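Long-range contact in cadherin-23 (Mus musculus, PDB 5VH2), which probably serves as a calcium-dependent adhesion protein in hearing, its extracellular cadherin repeats forming part of the machinery of mechanotransduction: residues N45-F56 and E60-L71. The protein carries 1 engineered substitution. Residues are numbered along the deposited sequence; the frame is centred on the assembly and turned at random.
Sequences NYRILSGAEGKF and ESTGLIVTVDYL
Y46 meets the turn at E60 through backbone and ring together. Its amide N donates to E60 O at 2.6 Å in a nearly straight bond (170°), while a CA-H...O contact from E60 CA to Y46 O runs the other way. With CG anti to the carbonyl carbon (chi1 -65°), the phenol lies along the turn: CE2 brings the ring edge to S61 O, in plane, and CD2 sits 3.4 Å from G63 CA. The positive phi of G63 suits glycine. The hydroxyl ends on A33 N in strand 27-34, so the tyrosine is held at both ends.

The chain then leaves the second segment and returns through a type I' turn, A52 to K55. There K55 O accepts from V68 N at 2.8 Å, the donor standing well above the carbonyl plane, and V68 CG2 packs on the same peptide. The lysine's CB and CG lie against L71 CD2, and bends at chi2 and chi3 then take NZ to Y70 O (3.3 Å) and, more weakly, to D69 OD1 in a salt bridge. Shortened to an alanine here, the residue would lose NZ, which would probably leave the D69 carboxylate, close to the G54 carbonyl, without this positive partner and Y70 O without this donor. F56 pairs with T67 as an antiparallel non-hydrogen-bonded pair; its CB touches I65 CG2 at 3.9 Å, its CZ touches L71 CD2, and Y79 meets the ring edge-to-face.

Within the Greek-key beta sandwich of a cadherin repeat, Y46 ties edge strand 44-50 to the 60-63 turn, while F56 with T67 starts the antiparallel hairpin of strands 56-58 and 64-67 in the opposing sheet. The chemistry implies an apolar interior around F56, I65 and L71, fastened by backbone bonds at both ends and by a modest ionic clasp at K55.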
ATOM      1  N   ASN A  45       3.507 -16.962 -31.689  1.00 22.81           N
ATOM      2  CA  ASN A  45       2.924 -17.341 -30.397  1.00 22.47           C
ATOM      3  C   ASN A  45       3.643 -16.602 -29.280  1.00 21.72           C
ATOM      4  O   ASN A  45       4.865 -16.628 -29.205  1.00 21.43           O
ATOM      5  CB  ASN A  45       3.049 -18.845 -30.214  1.00 22.73           C
ATOM      6  CG  ASN A  45       2.753 -19.616 -31.504  1.00 23.56           C
ATOM      7  OD1 ASN A  45       1.596 -19.964 -31.798  1.00 24.10           O
ATOM      8  ND2 ASN A  45       3.794 -19.898 -32.277  1.00 23.73           N
ATOM      9  N   TYR A  46       2.891 -15.930 -28.422  1.00 21.47           N
ATOM     10  CA  TYR A  46       3.459 -15.084 -27.382  1.00 20.87           C
ATOM     11  C   TYR A  46       3.602 -15.813 -26.034  1.00 20.59           C
ATOM     12  O   TYR A  46       2.713 -16.611 -25.623  1.00 20.85           O
ATOM     13  CB  TYR A  46       2.598 -13.848 -27.179  1.00 20.83           C
ATOM     14  CG  TYR A  46       2.558 -12.944 -28.383  1.00 21.10           C
ATOM     15  CD1 TYR A  46       3.668 -12.202 -28.768  1.00 20.95           C
ATOM     16  CD2 TYR A  46       1.400 -12.834 -29.148  1.00 21.60           C
ATOM     17  CE1 TYR A  46       3.623 -11.396 -29.883  1.00 21.32           C
ATOM     18  CE2 TYR A  46       1.350 -12.029 -30.263  1.00 21.94           C
ATOM     19  CZ  TYR A  46       2.450 -11.319 -30.627  1.00 21.82           C
ATOM     20  OH  TYR A  46       2.334 -10.501 -31.718  1.00 22.27           O
ATOM     21  N   ARG A  47       4.681 -15.486 -25.325  1.00 20.12           N
ATOM     22  CA  ARG A  47       5.008 -16.171 -24.087  1.00 19.90           C
ATOM     23  C   ARG A  47       5.919 -15.309 -23.198  1.00 19.42           C
ATOM     24  O   ARG A  47       6.833 -14.638 -23.693  1.00 19.23           O
ATOM     25  CB  ARG A  47       5.709 -17.490 -24.403  1.00 20.04           C
ATOM     26  CG  ARG A  47       5.858 -18.340 -23.152  1.00 19.96           C
ATOM     27  CD  ARG A  47       6.842 -19.497 -23.301  1.00 20.01           C
ATOM     28  NE  ARG A  47       6.306 -20.803 -22.897  1.00 20.43           N
ATOM     29  CZ  ARG A  47       6.667 -21.970 -23.455  1.00 20.76           C
ATOM     30  NH1 ARG A  47       7.600 -22.010 -24.426  1.00 20.71           N
ATOM     31  NH2 ARG A  47       6.130 -23.112 -23.030  1.00 21.22           N
ATOM     32  N   ILE A  48       5.674 -15.338 -21.886  1.00 19.30           N
ATOM     33  CA  ILE A  48       6.586 -14.763 -20.896  1.00 18.94           C
ATOM     34  C   ILE A  48       7.608 -15.788 -20.433  1.00 18.82           C
ATOM     35  O   ILE A  48       7.222 -16.826 -19.954  1.00 19.04           O
ATOM     36  CB  ILE A  48       5.800 -14.262 -19.675  1.00 18.99           C
ATOM     37  CG1 ILE A  48       4.846 -13.120 -20.102  1.00 19.10           C
ATOM     38  CG2 ILE A  48       6.745 -13.748 -18.587  1.00 18.73           C
ATOM     39  CD1 ILE A  48       3.712 -12.852 -19.164  1.00 19.31           C
ATOM     40  N   LEU A  49       8.899 -15.484 -20.563  1.00 18.53           N
ATOM     41  CA  LEU A  49       9.994 -16.397 -20.159  1.00 18.40           C
ATOM     42  C   LEU A  49      10.436 -16.193 -18.721  1.00 18.24           C
ATOM     43  O   LEU A  49      10.937 -17.128 -18.098  1.00 18.27           O
ATOM     44  CB  LEU A  49      11.222 -16.207 -21.051  1.00 18.23           C
ATOM     45  CG  LEU A  49      11.033 -16.423 -22.554  1.00 18.47           C
ATOM     46  CD1 LEU A  49      12.304 -16.093 -23.304  1.00 18.36           C
ATOM     47  CD2 LEU A  49      10.569 -17.833 -22.901  1.00 18.80           C
ATOM     48  N   SER A  50      10.333 -14.955 -18.224  1.00 18.14           N
ATOM     49  CA  SER A  50      10.721 -14.645 -16.842  1.00 18.09           C
ATOM     50  C   SER A  50      10.160 -13.299 -16.384  1.00 18.15           C
ATOM     51  O   SER A  50       9.876 -12.425 -17.210  1.00 18.12           O
ATOM     52  CB  SER A  50      12.260 -14.606 -16.708  1.00 17.83           C
ATOM     53  OG  SER A  50      12.816 -13.493 -17.413  1.00 17.68           O
ATOM     54  N   GLY A  51      10.058 -13.119 -15.067  1.00 18.29           N
ATOM     55  CA  GLY A  51       9.984 -11.782 -14.472  1.00 18.36           C
ATOM     56  C   GLY A  51       8.596 -11.348 -14.056  1.00 18.66           C
ATOM     57  O   GLY A  51       8.416 -10.288 -13.474  1.00 18.81           O
ATOM     58  N   ALA A  52       7.600 -12.171 -14.339  1.00 18.82           N
ATOM     59  CA  ALA A  52       6.230 -11.821 -13.996  1.00 19.15           C
ATOM     60  C   ALA A  52       5.923 -12.162 -12.549  1.00 19.53           C
ATOM     61  O   ALA A  52       4.972 -11.652 -11.972  1.00 19.86           O
ATOM     62  CB  ALA A  52       5.286 -12.547 -14.940  1.00 19.24           C
ATOM     63  N   GLU A  53       6.703 -13.071 -11.977  1.00 19.54           N
ATOM     64  CA  GLU A  53       6.549 -13.497 -10.578  1.00 20.00           C
ATOM     65  C   GLU A  53       5.104 -13.832 -10.176  1.00 20.51           C
ATOM     66  O   GLU A  53       4.668 -13.465  -9.117  1.00 20.95           O
ATOM     67  CB  GLU A  53       7.187 -12.461  -9.650  1.00 20.07           C
ATOM     68  CG  GLU A  53       8.719 -12.526  -9.663  1.00 19.74           C
ATOM     69  CD  GLU A  53       9.390 -11.530  -8.726  1.00 19.91           C
ATOM     70  OE1 GLU A  53       8.749 -11.022  -7.759  1.00 20.40           O
ATOM     71  OE2 GLU A  53      10.540 -11.146  -9.015  1.00 19.60           O
ATOM     72  N   GLY A  54       4.387 -14.542 -11.046  1.00 20.52           N
ATOM     73  CA  GLY A  54       3.027 -15.028 -10.766  1.00 21.06           C
ATOM     74  C   GLY A  54       1.913 -13.997 -10.788  1.00 21.22           C
ATOM     75  O   GLY A  54       0.790 -14.308 -10.393  1.00 21.74           O
ATOM     76  N   LYS A  55       2.230 -12.770 -11.207  1.00 20.85           N
ATOM     77  CA  LYS A  55       1.266 -11.641 -11.247  1.00 21.00           C
ATOM     78  C   LYS A  55       0.745 -11.324 -12.650  1.00 20.73           C
ATOM     79  O   LYS A  55      -0.259 -10.618 -12.771  1.00 20.93           O
ATOM     80  CB  LYS A  55       1.881 -10.335 -10.727  1.00 20.91           C
ATOM     81  CG  LYS A  55       2.649 -10.470  -9.431  1.00 21.15           C
ATOM     82  CD  LYS A  55       1.791 -10.413  -8.194  1.00 21.85           C
ATOM     83  CE  LYS A  55       2.358 -11.335  -7.124  1.00 22.20           C
ATOM     84  NZ  LYS A  55       1.397 -11.506  -6.007  1.00 23.00           N
ATOM     85  N   PHE A  56       1.451 -11.743 -13.694  1.00 20.34           N
ATOM     86  CA  PHE A  56       1.004 -11.443 -15.061  1.00 20.18           C
ATOM     87  C   PHE A  56       0.971 -12.661 -15.975  1.00 20.18           C
ATOM     88  O   PHE A  56       1.710 -13.626 -15.797  1.00 20.12           O
ATOM     89  CB  PHE A  56       1.884 -10.388 -15.705  1.00 19.80           C
ATOM     90  CG  PHE A  56       2.007  -9.121 -14.915  1.00 19.86           C
ATOM     91  CD1 PHE A  56       3.021  -8.965 -13.983  1.00 19.79           C
ATOM     92  CD2 PHE A  56       1.122  -8.065 -15.123  1.00 20.03           C
ATOM     93  CE1 PHE A  56       3.149  -7.802 -13.255  1.00 19.94           C
ATOM     94  CE2 PHE A  56       1.233  -6.898 -14.397  1.00 20.16           C
ATOM     95  CZ  PHE A  56       2.235  -6.781 -13.430  1.00 20.14           C
ATOM     96  N   GLU A  60      -1.391 -15.928 -25.656  1.00 21.83           N
ATOM     97  CA  GLU A  60      -0.385 -16.406 -26.620  1.00 21.88           C
ATOM     98  C   GLU A  60      -0.612 -15.943 -28.033  1.00 22.23           C
ATOM     99  O   GLU A  60       0.292 -15.995 -28.866  1.00 22.27           O
ATOM    100  CB  GLU A  60       0.005 -17.870 -26.512  1.00 22.10           C
ATOM    101  CG  GLU A  60      -1.150 -18.861 -26.656  1.00 22.77           C
ATOM    102  CD  GLU A  60      -0.873 -20.207 -25.997  1.00 22.95           C
ATOM    103  OE1 GLU A  60      -1.779 -20.725 -25.272  1.00 23.28           O
ATOM    104  OE2 GLU A  60       0.253 -20.756 -26.218  1.00 22.83           O
ATOM    105  N   SER A  61      -1.850 -15.556 -28.295  1.00 22.58           N
ATOM    106  CA  SER A  61      -2.283 -15.246 -29.621  1.00 23.07           C
ATOM    107  C   SER A  61      -2.501 -13.732 -29.774  1.00 22.89           C
ATOM    108  O   SER A  61      -2.066 -13.133 -30.745  1.00 23.05           O
ATOM    109  CB  SER A  61      -3.537 -16.064 -29.882  1.00 23.72           C
ATOM    110  OG  SER A  61      -4.489 -15.317 -30.596  1.00 24.09           O
ATOM    111  N   THR A  62      -3.099 -13.119 -28.766  1.00 22.60           N
ATOM    112  CA  THR A  62      -3.403 -11.700 -28.762  1.00 22.47           C
ATOM    113  C   THR A  62      -2.191 -10.846 -28.429  1.00 21.97           C
ATOM    114  O   THR A  62      -2.048  -9.731 -28.953  1.00 22.02           O
ATOM    115  CB  THR A  62      -4.514 -11.417 -27.737  1.00 22.42           C
ATOM    116  OG1 THR A  62      -5.691 -12.113 -28.152  1.00 22.98           O
ATOM    117  CG2 THR A  62      -4.811  -9.949 -27.663  1.00 22.32           C
ATOM    118  N   GLY A  63      -1.348 -11.346 -27.527  1.00 21.55           N
ATOM    119  CA  GLY A  63      -0.174 -10.594 -27.081  1.00 21.09           C
ATOM    120  C   GLY A  63      -0.532  -9.574 -26.025  1.00 20.84           C
ATOM    121  O   GLY A  63       0.268  -8.702 -25.704  1.00 20.58           O
ATOM    122  N   LEU A  64      -1.756  -9.643 -25.504  1.00 21.01           N
ATOM    123  CA  LEU A  64      -2.183  -8.771 -24.434  1.00 20.86           C
ATOM    124  C   LEU A  64      -1.669  -9.358 -23.136  1.00 20.58           C
ATOM    125  O   LEU A  64      -1.849 -10.571 -22.883  1.00 20.67           O
ATOM    126  CB  LEU A  64      -3.699  -8.697 -24.350  1.00 21.21           C
ATOM    127  CG  LEU A  64      -4.236  -7.761 -23.256  1.00 21.16           C
ATOM    128  CD1 LEU A  64      -3.803  -6.305 -23.481  1.00 21.07           C
ATOM    129  CD2 LEU A  64      -5.753  -7.804 -23.141  1.00 21.54           C
ATOM    130  N   ILE A  65      -1.079  -8.502 -22.300  1.00 20.32           N
ATOM    131  CA  ILE A  65      -0.742  -8.873 -20.934  1.00 20.15           C
ATOM    132  C   ILE A  65      -1.774  -8.327 -19.931  1.00 20.35           C
ATOM    133  O   ILE A  65      -2.161  -7.161 -19.999  1.00 20.44           O
ATOM    134  CB  ILE A  65       0.678  -8.387 -20.557  1.00 19.81           C
ATOM    135  CG1 ILE A  65       1.727  -9.060 -21.463  1.00 19.65           C
ATOM    136  CG2 ILE A  65       0.987  -8.717 -19.108  1.00 19.72           C
ATOM    137  CD1 ILE A  65       3.055  -8.342 -21.499  1.00 19.40           C
ATOM    138  N   VAL A  66      -2.207  -9.182 -18.996  1.00 20.50           N
ATOM    139  CA  VAL A  66      -3.205  -8.831 -17.973  1.00 20.80           C
ATOM    140  C   VAL A  66      -2.708  -9.296 -16.624  1.00 20.82           C
ATOM    141  O   VAL A  66      -1.807 -10.159 -16.564  1.00 20.63           O
ATOM    142  CB  VAL A  66      -4.564  -9.521 -18.224  1.00 21.21           C
ATOM    143  CG1 VAL A  66      -5.068  -9.202 -19.625  1.00 21.28           C
ATOM    144  CG2 VAL A  66      -4.477 -11.037 -18.001  1.00 21.36           C
ATOM    145  N   THR A  67      -3.291  -8.778 -15.540  1.00 21.10           N
ATOM    146  CA  THR A  67      -2.848  -9.212 -14.214  1.00 21.24           C
ATOM    147  C   THR A  67      -3.553 -10.526 -13.884  1.00 21.62           C
ATOM    148  O   THR A  67      -4.626 -10.790 -14.425  1.00 21.87           O
ATOM    149  CB  THR A  67      -3.088  -8.158 -13.112  1.00 21.50           C
ATOM    150  OG1 THR A  67      -4.494  -8.023 -12.831  1.00 21.98           O
ATOM    151  CG2 THR A  67      -2.532  -6.826 -13.546  1.00 21.24           C
ATOM    152  N   VAL A  68      -2.945 -11.343 -13.019  1.00 21.72           N
ATOM    153  CA  VAL A  68      -3.519 -12.632 -12.631  1.00 22.19           C
ATOM    154  C   VAL A  68      -3.571 -12.925 -11.125  1.00 22.69           C
ATOM    155  O   VAL A  68      -4.147 -13.943 -10.739  1.00 23.21           O
ATOM    156  CB  VAL A  68      -2.867 -13.826 -13.365  1.00 21.99           C
ATOM    157  CG1 VAL A  68      -3.402 -13.894 -14.795  1.00 21.88           C
ATOM    158  CG2 VAL A  68      -1.335 -13.769 -13.285  1.00 21.50           C
ATOM    159  N   ASP A  69      -2.954 -12.090 -10.277  1.00 22.64           N
ATOM    160  CA  ASP A  69      -3.464 -11.881  -8.898  1.00 23.30           C
ATOM    161  C   ASP A  69      -3.126 -10.486  -8.425  1.00 23.22           C
ATOM    162  O   ASP A  69      -2.938  -9.606  -9.252  1.00 22.75           O
ATOM    163  CB  ASP A  69      -3.171 -13.036  -7.863  1.00 23.81           C
ATOM    164  CG  ASP A  69      -1.763 -13.059  -7.357  1.00 23.55           C
ATOM    165  OD1 ASP A  69      -0.859 -12.659  -8.098  1.00 22.87           O
ATOM    166  OD2 ASP A  69      -1.551 -13.613  -6.259  1.00 24.08           O
ATOM    167  N   TYR A  70      -3.184 -10.258  -7.123  1.00 23.79           N
ATOM    168  CA  TYR A  70      -3.173  -8.911  -6.623  1.00 23.92           C
ATOM    169  C   TYR A  70      -1.756  -8.358  -6.635  1.00 23.46           C
ATOM    170  O   TYR A  70      -0.763  -9.131  -6.619  1.00 23.20           O
ATOM    171  CB  TYR A  70      -3.781  -8.884  -5.245  1.00 24.81           C
ATOM    172  CG  TYR A  70      -5.214  -9.342  -5.279  1.00 25.31           C
ATOM    173  CD1 TYR A  70      -6.152  -8.587  -5.958  1.00 25.22           C
ATOM    174  CD2 TYR A  70      -5.639 -10.540  -4.676  1.00 25.93           C
ATOM    175  CE1 TYR A  70      -7.502  -8.947  -5.975  1.00 25.73           C
ATOM    176  CE2 TYR A  70      -6.959 -10.951  -4.749  1.00 26.44           C
ATOM    177  CZ  TYR A  70      -7.892 -10.138  -5.395  1.00 26.32           C
ATOM    178  OH  TYR A  70      -9.215 -10.500  -5.505  1.00 26.84           O
ATOM    179  N   LEU A  71      -1.674  -7.034  -6.774  1.00 23.36           N
ATOM    180  CA  LEU A  71      -0.395  -6.352  -6.764  1.00 23.04           C
ATOM    181  C   LEU A  71      -0.227  -5.635  -5.445  1.00 23.68           C
ATOM    182  O   LEU A  71      -1.189  -5.517  -4.683  1.00 24.34           O
ATOM    183  CB  LEU A  71      -0.269  -5.373  -7.936  1.00 22.54           C
ATOM    184  CG  LEU A  71      -0.449  -6.004  -9.313  1.00 22.00           C
ATOM    185  CD1 LEU A  71      -0.735  -4.908 -10.335  1.00 21.78           C
ATOM    186  CD2 LEU A  71       0.803  -6.781  -9.683  1.00 21.53           C
TER